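Local coordinates for protein nucleoside diphosphate kinase (Aquifex aeolicus, PDB 3ZTP) that probably transfers the gamma phosphate of ATP to nucleoside diphosphates by a ping-pong mechanism through a phosphohistidine intermediate, working as a homotetramer, at residues A[61-64]-A[65-69]; A[79-82]-A[83-86]; A[95-98]-A[99-102]; A[21-24]-A[25-29]; A[125-128]-A[129-133]. All blocks are in the same frame, centred on the assembly; numbering follows the deposited sequence. Where two conformers were deposited one is given.

Contact 1: residues A[61-64]-A[65-69]; sequences QELV and EFMSS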
loop_
_atom_site.group_PDB
_atom_site.type_symbol
_atom_site.label_atom_id
_atom_site.label_comp_id
_atom_site.label_asym_id
_atom_site.label_seq_id
_atom_site.Cartn_x
_atom_site.Cartn_y
_atom_site.Cartn_z
ATOM N N GLN A 61 10.169 8.818 -24.671
ATOM C CA GLN A 61 10.842 9.493 -23.571
ATOM C C GLN A 61 9.949 10.607 -22.997
ATOM O O GLN A 61 9.880 10.790 -21.788
ATOM C CB GLN A 61 12.188 10.072 -24.009
ATOM C CG GLN A 61 13.232 8.996 -24.299
ATOM C CD GLN A 61 13.475 8.079 -23.105
ATOM O OE1 GLN A 61 13.500 8.528 -21.960
ATOM N NE2 GLN A 61 13.649 6.788 -23.373
ATOM N N GLU A 62 9.263 11.332 -23.863
ATOM C CA GLU A 62 8.360 12.392 -23.422
ATOM C C GLU A 62 7.182 11.811 -22.663
ATOM O O GLU A 62 6.720 12.411 -21.688
ATOM C CB GLU A 62 7.868 13.206 -24.615
ATOM C CG GLU A 62 8.896 14.190 -25.165
ATOM C CD GLU A 62 9.818 13.593 -26.225
ATOM O OE1 GLU A 62 9.778 12.361 -26.470
ATOM O OE2 GLU A 62 10.605 14.369 -26.816
ATOM N N LEU A 63 6.650 10.682 -23.118
ATOM C CA LEU A 63 5.591 9.995 -22.381
ATOM C C LEU A 63 6.028 9.626 -20.972
ATOM O O LEU A 63 5.279 9.822 -20.004
ATOM C CB LEU A 63 5.144 8.727 -23.113
ATOM C CG LEU A 63 4.147 7.816 -22.416
ATOM C CD1 LEU A 63 2.804 8.523 -22.191
ATOM C CD2 LEU A 63 4.003 6.549 -23.244
ATOM N N VAL A 64 7.224 9.057 -20.855
ATOM C CA VAL A 64 7.709 8.631 -19.560
ATOM C C VAL A 64 7.924 9.832 -18.656
ATOM O O VAL A 64 7.538 9.805 -17.485
ATOM C CB VAL A 64 8.991 7.840 -19.711
ATOM C CG1 VAL A 64 9.716 7.685 -18.367
ATOM C CG2 VAL A 64 8.676 6.492 -20.340
ATOM N N GLU A 65 8.536 10.892 -19.179
ATOM C CA GLU A 65 8.755 12.098 -18.384
ATOM C C GLU A 65 7.413 12.702 -17.933
ATOM O O GLU A 65 7.224 13.030 -16.766
ATOM C CB GLU A 65 9.551 13.150 -19.182
ATOM C CG GLU A 65 9.725 14.456 -18.422
ATOM C CD GLU A 65 10.495 15.520 -19.192
ATOM O OE1 GLU A 65 10.258 15.669 -20.408
ATOM O OE2 GLU A 65 11.321 16.222 -18.564
ATOM N N PHE A 66 6.477 12.830 -18.870
ATOM C CA PHE A 66 5.173 13.404 -18.560
ATOM C C PHE A 66 4.461 12.601 -17.475
ATOM O O PHE A 66 3.945 13.154 -16.502
ATOM C CB PHE A 66 4.338 13.447 -19.840
ATOM C CG PHE A 66 2.901 13.851 -19.633
ATOM C CD1 PHE A 66 2.574 15.007 -18.940
ATOM C CD2 PHE A 66 1.887 13.083 -20.166
ATOM C CE1 PHE A 66 1.238 15.373 -18.776
ATOM C CE2 PHE A 66 0.564 13.466 -20.025
ATOM C CZ PHE A 66 0.248 14.582 -19.321
ATOM N N MET A 67 4.434 11.291 -17.651
ATOM C CA MET A 67 3.692 10.436 -16.741
ATOM C C MET A 67 4.328 10.284 -15.361
ATOM O O MET A 67 3.692 9.761 -14.434
ATOM C CB MET A 67 3.395 9.076 -17.392
ATOM C CG MET A 67 2.342 9.174 -18.502
ATOM S SD MET A 67 0.731 9.787 -17.937
ATOM C CE MET A 67 0.197 8.398 -16.922
ATOM N N SER A 68 5.573 10.731 -15.237
ATOM C CA SER A 68 6.274 10.750 -13.957
ATOM C C SER A 68 6.482 12.177 -13.457
ATOM O O SER A 68 7.229 12.376 -12.500
ATOM C CB SER A 68 7.623 10.011 -14.052
ATOM O OG SER A 68 8.482 10.550 -15.047
ATOM N N SER A 69 5.835 13.167 -14.073
ATOM C CA SER A 69 6.088 14.583 -13.776
ATOM C C SER A 69 5.291 15.129 -12.612
ATOM O O SER A 69 5.534 16.231 -12.150
ATOM C CB SER A 69 5.826 15.457 -15.010
ATOM O OG SER A 69 4.450 15.477 -15.332
HETATM O O HOH W 1 7.474 15.374 -21.365
#
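Met67 lies back along Leu63, one turn earlier in the last stretch of helix 60-67. Its CB rests on the Leu63 carbonyl, CB to O 3.3 Å, and CG stays over the same oxygen while also meeting CD1 of Leu63 at 3.8 Å. From CG the chain bends twice, at chi2 -61° and chi3 -69°, carrying SD and CE away from the 61-64 turn. The two side chains run side by side and point the same way, while underneath them Met67 N donates to Leu63 O at 2.9 Å. At Ser68 the backbone bond back to Val64 O is weak, and the hydroxyl adds a firmer one: Ser68 OG donates to Val64 O at 2.7 Å, with chi1 58° folding it back over the backbone. Phe66 O takes both the N and the OG of Ser69, OG to Phe66 O 2.6 Å. On the exposed flank a water donates both to Glu62 O and to Glu65 OE1. Met67 and Phe66 pack on Pro12 at the start of helix 12-17, and Met67 also touches Lys11, predicted to bind ATP; Leu63 and Met67 both lean on Tyr51 beyond helix 44-50, while Ser68 O takes a hydrogen bond from Arg41.

Contact 2: residues A[79-82]-A[83-86]; sequences GEDA and IKRV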
loop_
_atom_site.group_PDB
_atom_site.type_symbol
_atom_site.label_atom_id
_atom_site.label_comp_id
_atom_site.label_asym_id
_atom_site.label_seq_id
_atom_site.Cartn_x
_atom_site.Cartn_y
_atom_site.Cartn_z
ATOM N N GLY A 79 -17.639 -3.213 -15.249
ATOM C CA GLY A 79 -18.985 -3.186 -15.786
ATOM C C GLY A 79 -19.082 -3.955 -17.085
ATOM O O GLY A 79 -18.092 -4.405 -17.639
ATOM N N GLU A 80 -20.305 -4.127 -17.570
ATOM C CA GLU A 80 -20.529 -4.806 -18.846
ATOM C C GLU A 80 -19.771 -4.099 -19.976
ATOM O O GLU A 80 -19.861 -2.883 -20.113
ATOM C CB GLU A 80 -22.022 -4.811 -19.146
ATOM C CG GLU A 80 -22.395 -5.431 -20.475
ATOM C CD GLU A 80 -22.043 -6.895 -20.560
ATOM O OE1 GLU A 80 -22.071 -7.590 -19.522
ATOM O OE2 GLU A 80 -21.733 -7.353 -21.676
ATOM N N ASP A 81 -18.997 -4.864 -20.743
ATOM C CA ASP A 81 -18.299 -4.333 -21.906
ATOM C C ASP A 81 -17.436 -3.126 -21.518
ATOM O O ASP A 81 -17.249 -2.213 -22.312
ATOM C CB ASP A 81 -19.328 -3.957 -22.991
ATOM C CG ASP A 81 -18.745 -3.917 -24.402
ATOM O OD1 ASP A 81 -17.759 -4.629 -24.712
ATOM O OD2 ASP A 81 -19.348 -3.193 -25.234
ATOM N N ALA A 82 -16.848 -3.150 -20.326
ATOM C CA ALA A 82 -16.149 -1.965 -19.791
ATOM C C ALA A 82 -15.003 -1.491 -20.650
ATOM O O ALA A 82 -14.784 -0.299 -20.778
ATOM C CB ALA A 82 -15.661 -2.208 -18.377
ATOM N N ILE A 83 -14.237 -2.407 -21.226
ATOM C CA ILE A 83 -13.042 -1.973 -21.935
ATOM C C ILE A 83 -13.424 -1.097 -23.132
ATOM O O ILE A 83 -12.918 0.027 -23.289
ATOM C CB ILE A 83 -12.165 -3.179 -22.343
ATOM C CG1 ILE A 83 -11.589 -3.842 -21.084
ATOM C CG2 ILE A 83 -11.042 -2.716 -23.292
ATOM C CD1 ILE A 83 -11.115 -5.271 -21.293
ATOM N N LYS A 84 -14.341 -1.568 -23.947
ATOM C CA LYS A 84 -14.784 -0.800 -25.103
ATOM C C LYS A 84 -15.578 0.449 -24.688
ATOM O O LYS A 84 -15.425 1.514 -25.270
ATOM C CB LYS A 84 -15.622 -1.672 -26.037
ATOM C CG LYS A 84 -16.288 -0.936 -27.183
ATOM C CD LYS A 84 -17.158 -1.900 -27.988
ATOM C CE LYS A 84 -17.834 -1.222 -29.167
ATOM N NZ LYS A 84 -18.667 -2.182 -29.941
ATOM N N ARG A 85 -16.441 0.317 -23.695
ATOM C CA ARG A 85 -17.290 1.441 -23.326
ATOM C C ARG A 85 -16.456 2.577 -22.748
ATOM O O ARG A 85 -16.698 3.748 -23.039
ATOM C CB ARG A 85 -18.383 1.021 -22.351
ATOM C CG ARG A 85 -19.526 0.244 -22.981
ATOM C CD ARG A 85 -20.483 -0.348 -21.934
ATOM N NE ARG A 85 -21.117 0.691 -21.129
ATOM C CZ ARG A 85 -21.493 0.545 -19.856
ATOM N NH1 ARG A 85 -21.309 -0.595 -19.204
ATOM N NH2 ARG A 85 -22.054 1.557 -19.219
ATOM N N VAL A 86 -15.467 2.256 -21.925
ATOM C CA VAL A 86 -14.594 3.277 -21.374
ATOM C C VAL A 86 -13.810 3.969 -22.498
ATOM O O VAL A 86 -13.664 5.210 -22.483
ATOM C CB VAL A 86 -13.694 2.695 -20.254
ATOM C CG1 VAL A 86 -12.542 3.629 -19.875
ATOM C CG2 VAL A 86 -14.557 2.397 -19.031
HETATM O O HOH W 2 -15.161 -4.371 -24.019
HETATM O O HOH W 3 -19.687 -4.530 -27.766
#
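The guanidinium of Arg85 meets the carbonyl of Glu80 edge-on, with Glu80 C and O both at its rim and close to its plane. NH1 donates to Glu80 O at 2.9 Å along a nearly straight line (165°), and the nitrogen sits in the carbonyl plane on a lone pair of the oxygen. The carbonyl belongs to the type II beta turn from Gly79 to Ala82 that leads strand 72-78 into helix 82-90, so the arginine ties the turn to the first coil of the helix. A bend at chi3 (62°) swings its head back to the turn, after CB and CG have passed over Asp81 O. That oxygen also accepts the backbone N of Arg85. Asp81 is at the N-cap position, but its side chain makes no capping bond; a water links it to the helix, donating to OD1 and accepting from Lys84 N. Glu80 turns its OE2 to the backbone N of Ala2. Asp81 and the extended Lys84 pass each other at a slant, OD2 lying 3.7 Å from Lys84 CD; the charged ends stay 4.9 Å apart, OD2 to NZ, with a second water between them that donates to OD2 and takes a weak bond from NZ.

Contact 3: residues A[95-98]-A[99-102]; sequences SEEA and RKVA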
loop_
_atom_site.group_PDB
_atom_site.type_symbol
_atom_site.label_atom_id
_atom_site.label_comp_id
_atom_site.label_asym_id
_atom_site.label_seq_id
_atom_site.Cartn_x
_atom_site.Cartn_y
_atom_site.Cartn_z
ATOM N N SER A 95 -6.996 14.821 -28.640
ATOM C CA SER A 95 -8.039 15.605 -27.966
ATOM C C SER A 95 -8.741 16.587 -28.901
ATOM O O SER A 95 -9.912 16.911 -28.693
ATOM C CB SER A 95 -7.458 16.386 -26.784
ATOM O OG SER A 95 -6.816 15.550 -25.839
ATOM N N GLU A 96 -8.020 17.092 -29.912
ATOM C CA GLU A 96 -8.625 17.999 -30.879
ATOM C C GLU A 96 -9.608 17.251 -31.740
ATOM O O GLU A 96 -10.687 17.766 -32.025
ATOM C CB GLU A 96 -7.572 18.650 -31.779
ATOM C CG GLU A 96 -6.880 19.778 -31.108
ATOM C CD GLU A 96 -7.794 20.966 -30.938
ATOM O OE1 GLU A 96 -8.289 21.504 -31.944
ATOM O OE2 GLU A 96 -8.029 21.365 -29.791
ATOM N N GLU A 97 -9.235 16.063 -32.188
ATOM C CA GLU A 97 -10.165 15.234 -32.941
ATOM C C GLU A 97 -11.356 14.847 -32.054
ATOM O O GLU A 97 -12.489 14.785 -32.517
ATOM C CB GLU A 97 -9.468 13.992 -33.488
ATOM C CG GLU A 97 -10.368 13.081 -34.316
ATOM C CD GLU A 97 -10.787 13.687 -35.647
ATOM O OE1 GLU A 97 -10.296 14.780 -35.997
ATOM O OE2 GLU A 97 -11.611 13.063 -36.347
ATOM N N ALA A 98 -11.117 14.601 -30.769
ATOM C CA ALA A 98 -12.225 14.296 -29.863
ATOM C C ALA A 98 -13.235 15.448 -29.814
ATOM O O ALA A 98 -14.454 15.223 -29.784
ATOM C CB ALA A 98 -11.695 13.999 -28.475
ATOM N N ARG A 99 -12.758 16.688 -29.773
ATOM C CA ARG A 99 -13.682 17.828 -29.760
ATOM C C ARG A 99 -14.525 17.922 -31.028
ATOM O O ARG A 99 -15.652 18.421 -30.983
ATOM C CB ARG A 99 -12.936 19.149 -29.531
ATOM C CG ARG A 99 -12.618 19.390 -28.056
ATOM C CD ARG A 99 -11.857 20.669 -27.767
ATOM N NE ARG A 99 -10.411 20.568 -27.964
ATOM C CZ ARG A 99 -9.581 19.994 -27.102
ATOM N NH1 ARG A 99 -10.063 19.444 -26.001
ATOM N NH2 ARG A 99 -8.281 19.960 -27.361
ATOM N N LYS A 100 -13.984 17.437 -32.137
ATOM C CA LYS A 100 -14.702 17.451 -33.408
ATOM C C LYS A 100 -15.771 16.362 -33.456
ATOM O O LYS A 100 -16.881 16.626 -33.948
ATOM C CB LYS A 100 -13.725 17.294 -34.583
ATOM C CG LYS A 100 -12.882 18.541 -34.821
ATOM C CD LYS A 100 -11.763 18.320 -35.832
ATOM C CE LYS A 100 -10.918 19.581 -35.979
ATOM N NZ LYS A 100 -9.733 19.399 -36.861
ATOM N N VAL A 101 -15.471 15.163 -32.964
ATOM C CA VAL A 101 -16.362 14.030 -33.157
ATOM C C VAL A 101 -17.094 13.536 -31.914
ATOM O O VAL A 101 -18.056 12.781 -32.037
ATOM C CB VAL A 101 -15.624 12.836 -33.780
ATOM C CG1 VAL A 101 -14.962 13.264 -35.096
ATOM C CG2 VAL A 101 -14.597 12.265 -32.815
ATOM N N ALA A 102 -16.645 13.937 -30.717
ATOM C CA ALA A 102 -17.243 13.471 -29.467
ATOM C C ALA A 102 -17.126 14.565 -28.405
ATOM O O ALA A 102 -16.311 14.444 -27.503
ATOM C CB ALA A 102 -16.551 12.185 -28.998
HETATM O O HOH W 4 -10.856 22.191 -30.538
HETATM O O HOH W 5 -8.922 16.828 -35.610
#
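Arg99 folds back over the first turn of helix 95-101 and grips Glu96 side-on with two nitrogens, both on OE2. NH2 makes the shorter bond, 2.8 Å to Glu96 OE2 on the anti side, tilted from the carboxylate plane; NE comes to OE2 at 3.1 Å from farther above the same face, and the two planes stand 53° apart. Bending at chi3 (-82°) lays the guanidinium flat over the backbone, with Ser95 O 3.5 Å above the plane and over its centre. This is the close-fitting side. Here NH1 also binds the carbonyls of Ala108 and Gly111, Ser95 OG binds Asp113 O, and Ala98 packs against Pro92 and helix 106-110. Helix 95-101 borders the predicted nucleotide site, Ser95 touching Asn117 and Arg107, both predicted to bind ATP. The other flank is looser. Glu97, modelled in two conformers, crosses Lys100 at about a right angle in the one described, and their charges do not meet: OE1 lies 4.7 Å from NZ. Lys100 N is held only weakly, by Glu96 O and Glu97 O, and Val101 N adds a weak bond to Ala98 O to its good one to Glu97 O. The last turn closes with Ala102 N on Ala98 O at 2.7 Å.

Contact 4: residues A[21-24]-A[25-29]; sequences GKIL and DRFIQ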
loop_
_atom_site.group_PDB
_atom_site.type_symbol
_atom_site.label_atom_id
_atom_site.label_comp_id
_atom_site.label_asym_id
_atom_site.label_seq_id
_atom_site.Cartn_x
_atom_site.Cartn_y
_atom_site.Cartn_z
ATOM N N GLY A 21 -12.300 14.983 -10.132
ATOM C CA GLY A 21 -13.621 14.657 -9.646
ATOM C C GLY A 21 -14.659 14.565 -10.752
ATOM O O GLY A 21 -15.492 13.660 -10.746
ATOM N N LYS A 22 -14.605 15.485 -11.703
ATOM C CA LYS A 22 -15.524 15.454 -12.829
ATOM C C LYS A 22 -15.327 14.181 -13.654
ATOM O O LYS A 22 -16.287 13.571 -14.126
ATOM C CB LYS A 22 -15.332 16.679 -13.719
ATOM C CG LYS A 22 -15.710 17.986 -13.039
ATOM C CD LYS A 22 -15.631 19.141 -14.025
ATOM C CE LYS A 22 -16.045 20.494 -13.401
ATOM N NZ LYS A 22 -15.021 20.997 -12.457
ATOM N N ILE A 23 -14.081 13.746 -13.809
ATOM C CA ILE A 23 -13.809 12.536 -14.566
ATOM C C ILE A 23 -14.352 11.303 -13.836
ATOM O O ILE A 23 -15.018 10.460 -14.435
ATOM C CB ILE A 23 -12.323 12.427 -14.861
ATOM C CG1 ILE A 23 -11.928 13.518 -15.854
ATOM C CG2 ILE A 23 -11.982 11.055 -15.411
ATOM C CD1 ILE A 23 -10.423 13.650 -16.062
ATOM N N LEU A 24 -14.082 11.185 -12.530
ATOM C CA LEU A 24 -14.624 10.065 -11.779
ATOM C C LEU A 24 -16.144 10.071 -11.805
ATOM O O LEU A 24 -16.769 9.018 -11.981
ATOM C CB LEU A 24 -14.107 10.046 -10.340
ATOM C CG LEU A 24 -12.611 9.804 -10.217
ATOM C CD1 LEU A 24 -12.203 9.873 -8.758
ATOM C CD2 LEU A 24 -12.197 8.439 -10.814
ATOM N N ASP A 25 -16.755 11.247 -11.638
ATOM C CA ASP A 25 -18.205 11.374 -11.668
ATOM C C ASP A 25 -18.755 10.803 -12.972
ATOM O O ASP A 25 -19.750 10.073 -12.990
ATOM C CB ASP A 25 -18.629 12.844 -11.507
ATOM C CG ASP A 25 -20.122 13.006 -11.444
ATOM O OD1 ASP A 25 -20.790 12.286 -10.710
ATOM O OD2 ASP A 25 -20.650 13.867 -12.181
ATOM N N ARG A 26 -18.117 11.140 -14.092
ATOM C CA ARG A 26 -18.607 10.665 -15.358
ATOM C C ARG A 26 -18.661 9.133 -15.407
ATOM O O ARG A 26 -19.641 8.533 -15.838
ATOM C CB ARG A 26 -17.732 11.177 -16.496
ATOM C CG ARG A 26 -18.095 10.614 -17.873
ATOM C CD ARG A 26 -19.558 10.971 -18.291
ATOM N NE ARG A 26 -19.726 10.687 -19.710
ATOM C CZ ARG A 26 -19.222 11.449 -20.673
ATOM N NH1 ARG A 26 -18.655 12.606 -20.373
ATOM N NH2 ARG A 26 -19.348 11.077 -21.920
ATOM N N PHE A 27 -17.589 8.475 -14.972
ATOM C CA PHE A 27 -17.587 7.017 -15.039
ATOM C C PHE A 27 -18.602 6.393 -14.093
ATOM O O PHE A 27 -19.195 5.393 -14.406
ATOM C CB PHE A 27 -16.176 6.456 -14.814
ATOM C CG PHE A 27 -15.263 6.730 -15.978
ATOM C CD1 PHE A 27 -15.492 6.111 -17.180
ATOM C CD2 PHE A 27 -14.241 7.635 -15.878
ATOM C CE1 PHE A 27 -14.691 6.372 -18.283
ATOM C CE2 PHE A 27 -13.435 7.884 -16.955
ATOM C CZ PHE A 27 -13.659 7.254 -18.156
ATOM N N ILE A 28 -18.798 7.006 -12.932
ATOM C CA ILE A 28 -19.845 6.557 -12.007
ATOM C C ILE A 28 -21.218 6.680 -12.680
ATOM O O ILE A 28 -22.029 5.733 -12.657
ATOM C CB ILE A 28 -19.779 7.356 -10.692
ATOM C CG1 ILE A 28 -18.492 6.996 -9.937
ATOM C CG2 ILE A 28 -21.013 7.073 -9.841
ATOM C CD1 ILE A 28 -18.127 8.022 -8.869
ATOM N N GLN A 29 -21.482 7.834 -13.300
ATOM C CA GLN A 29 -22.788 8.044 -13.920
ATOM C C GLN A 29 -23.024 7.184 -15.147
ATOM O O GLN A 29 -24.170 6.868 -15.496
ATOM C CB GLN A 29 -23.001 9.513 -14.253
ATOM C CG GLN A 29 -22.933 10.449 -13.025
ATOM C CD GLN A 29 -23.612 9.884 -11.796
ATOM O OE1 GLN A 29 -24.676 9.277 -11.845
ATOM N NE2 GLN A 29 -22.961 10.074 -10.660
#
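Ile23 and Phe27 run alongside each other on the inner face of helix 20-29, with CG2 of the isoleucine 3.8 Å from CE2 of the ring. CD2 of the ring lies 3.3 Å from Ile23 O; Phe27 N also bonds that oxygen, at 3.3 Å. Three shorter bonds accompany it, Asp25 N to Gly21 O at 2.9 Å and Arg26 N to Lys22 O and Ile28 N to Leu24 O both at 3.0 Å, so each of these four carbonyls receives an amide from the next turn. The polar side chains find partners off this backbone. Asp25 OD1 accepts Gln29 NE2 at 3.1 Å, on its syn side but 32° out of the carboxylate plane, and is also held by Lys22 NZ of the second subunit. The reverse bridge, Lys22 to Asp25 of that subunit, makes the pair reciprocal, and Leu24 packs on its own copy across the same interface. Having CG anti to the backbone N (chi1 174°) and a bend at chi2, Arg26 leads its guanidinium off the helix to Glu30, which bridges NE, and to Asn104 O, which accepts NH1. The helix packs on the antiparallel sheet of the ferredoxin-like fold of NDP kinases by one side, Phe27 on Ile8 and Ile119 and Ile23 on Val10, and pairs with its copy in the second subunit by another.

Contact 5: residues A[125-128]-A[129-133]; sequences PESA and QYEIC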
loop_
_atom_site.group_PDB
_atom_site.type_symbol
_atom_site.label_atom_id
_atom_site.label_comp_id
_atom_site.label_asym_id
_atom_site.label_seq_id
_atom_site.Cartn_x
_atom_site.Cartn_y
_atom_site.Cartn_z
ATOM N N PRO A 125 -8.418 -6.731 -23.224
ATOM C CA PRO A 125 -8.463 -7.530 -21.993
ATOM C C PRO A 125 -7.080 -7.856 -21.444
ATOM O O PRO A 125 -6.873 -7.814 -20.234
ATOM C CB PRO A 125 -9.167 -8.819 -22.454
ATOM C CG PRO A 125 -10.048 -8.384 -23.555
ATOM C CD PRO A 125 -9.253 -7.324 -24.289
ATOM N N GLU A 126 -6.149 -8.184 -22.329
ATOM C CA GLU A 126 -4.820 -8.602 -21.934
ATOM C C GLU A 126 -4.021 -7.411 -21.400
ATOM O O GLU A 126 -3.326 -7.520 -20.380
ATOM C CB GLU A 126 -4.122 -9.278 -23.125
ATOM C CG GLU A 126 -4.904 -10.472 -23.724
ATOM C CD GLU A 126 -5.927 -10.126 -24.828
ATOM O OE1 GLU A 126 -6.206 -8.945 -25.089
ATOM O OE2 GLU A 126 -6.464 -11.070 -25.441
ATOM N N SER A 127 -4.142 -6.249 -22.029
ATOM C CA SER A 127 -3.453 -5.089 -21.493
ATOM C C SER A 127 -4.108 -4.628 -20.180
ATOM O O SER A 127 -3.402 -4.216 -19.256
ATOM C CB SER A 127 -3.371 -3.969 -22.504
ATOM O OG SER A 127 -4.654 -3.569 -22.882
ATOM N N ALA A 128 -5.428 -4.730 -20.046
ATOM C CA ALA A 128 -6.059 -4.414 -18.776
ATOM C C ALA A 128 -5.504 -5.288 -17.669
ATOM O O ALA A 128 -5.240 -4.821 -16.564
ATOM C CB ALA A 128 -7.571 -4.565 -18.880
ATOM N N GLN A 129 -5.354 -6.582 -17.922
ATOM C CA GLN A 129 -4.844 -7.485 -16.891
ATOM C C GLN A 129 -3.447 -7.040 -16.434
ATOM O O GLN A 129 -3.164 -6.975 -15.229
ATOM C CB GLN A 129 -4.801 -8.907 -17.432
ATOM C CG GLN A 129 -4.234 -9.932 -16.473
ATOM C CD GLN A 129 -4.313 -11.346 -17.029
ATOM O OE1 GLN A 129 -5.399 -11.907 -17.171
ATOM N NE2 GLN A 129 -3.162 -11.920 -17.359
ATOM N N TYR A 130 -2.564 -6.773 -17.382
ATOM C CA TYR A 130 -1.223 -6.280 -17.063
ATOM C C TYR A 130 -1.233 -4.968 -16.313
ATOM O O TYR A 130 -0.548 -4.785 -15.305
ATOM C CB TYR A 130 -0.403 -6.086 -18.355
ATOM C CG TYR A 130 0.954 -5.428 -18.121
ATOM C CD1 TYR A 130 1.991 -6.157 -17.599
ATOM C CD2 TYR A 130 1.183 -4.079 -18.408
ATOM C CE1 TYR A 130 3.223 -5.584 -17.367
ATOM C CE2 TYR A 130 2.423 -3.493 -18.167
ATOM C CZ TYR A 130 3.436 -4.261 -17.641
ATOM O OH TYR A 130 4.698 -3.760 -17.381
ATOM N N GLU A 131 -2.004 -4.016 -16.812
ATOM C CA GLU A 131 -2.000 -2.690 -16.255
ATOM C C GLU A 131 -2.632 -2.641 -14.872
ATOM O O GLU A 131 -2.127 -1.944 -13.977
ATOM C CB GLU A 131 -2.774 -1.763 -17.187
ATOM C CG GLU A 131 -2.056 -1.554 -18.523
ATOM C CD GLU A 131 -2.816 -0.685 -19.492
ATOM O OE1 GLU A 131 -3.881 -0.155 -19.145
ATOM O OE2 GLU A 131 -2.316 -0.526 -20.619
ATOM N N ILE A 132 -3.734 -3.365 -14.679
ATOM C CA ILE A 132 -4.346 -3.421 -13.347
ATOM C C ILE A 132 -3.349 -3.982 -12.352
ATOM O O ILE A 132 -3.169 -3.384 -11.292
ATOM C CB ILE A 132 -5.629 -4.235 -13.377
ATOM C CG1 ILE A 132 -6.699 -3.474 -14.162
ATOM C CG2 ILE A 132 -6.102 -4.518 -11.966
ATOM C CD1 ILE A 132 -7.951 -4.298 -14.462
ATOM N N CYS A 133 -2.703 -5.102 -12.661
ATOM C CA CYS A 133 -1.721 -5.687 -11.753
ATOM C C CYS A 133 -0.509 -4.785 -11.553
ATOM O O CYS A 133 0.145 -4.831 -10.502
ATOM C CB CYS A 133 -1.276 -7.051 -12.270
ATOM S SG CYS A 133 -2.530 -8.336 -12.047
#
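Glu131 lies against Ser127 one turn back in helix 125-135, its extended side chain passing over the serine carbonyl, CG to Ser127 O 3.1 Å. With CG anti to its own carbonyl carbon (chi1 -68°), it runs past Ser127 so that OE2 ends 4.1 Å from Ser127 CB, a touch of carbon and oxygen with no polar bond between the two residues' side chains. Their hydroxyl and carboxylate turn to other partners: Ser127 OG to Ser124, and Glu131 OE1 to Ser122 OG and to NE2 of His120, the histidine predicted to carry the phosphate, so Glu131 probably helps to position it. Ile132 repeats the pattern on Ala128: CG1 sits 3.1 Å from Ala128 O, and CD1 reaches Ala128 CB loosely at 4.4 Å. Below these side chains run the amide bonds, Glu131 N to Ser127 O and Ile132 N to Ala128 O, each 2.8 Å. Tyr130 and Gln129 lead away from the first turn, the tyrosine ring to an edge-to-face stack on Tyr52 and its OH to Glu49 O. In the conformer described, Cys133 forms a disulfide with its copy in the third subunit, where Gln129 also packs on its counterpart, while within the chain Glu131 and Ile132 pack on strand 3-10.

How the contacts relate
All five contacts are local, each spanning eight or nine consecutive residues and none closing a long loop; none nests in or crosses another, and they follow in series as contact 4, 1, 2, 3 and 5. The chain starts with strand 3-10 and reaches contact 4 on helix 20-29, which pairs with the second subunit. Contact 1 ends helix 60-67 just before strand 72-78, and contact 2 turns that strand into helix 82-90. Contact 3 follows on helix 95-101, and contact 5, after strand 119-121, lies where the third subunit meets this one. Contact 2 bridges its neighbours, Val86 touching Phe27 of contact 4 and Ile83 touching Pro125 of contact 5, whereas contacts 1 and 3 stand apart, their centres about 23 Å from each other.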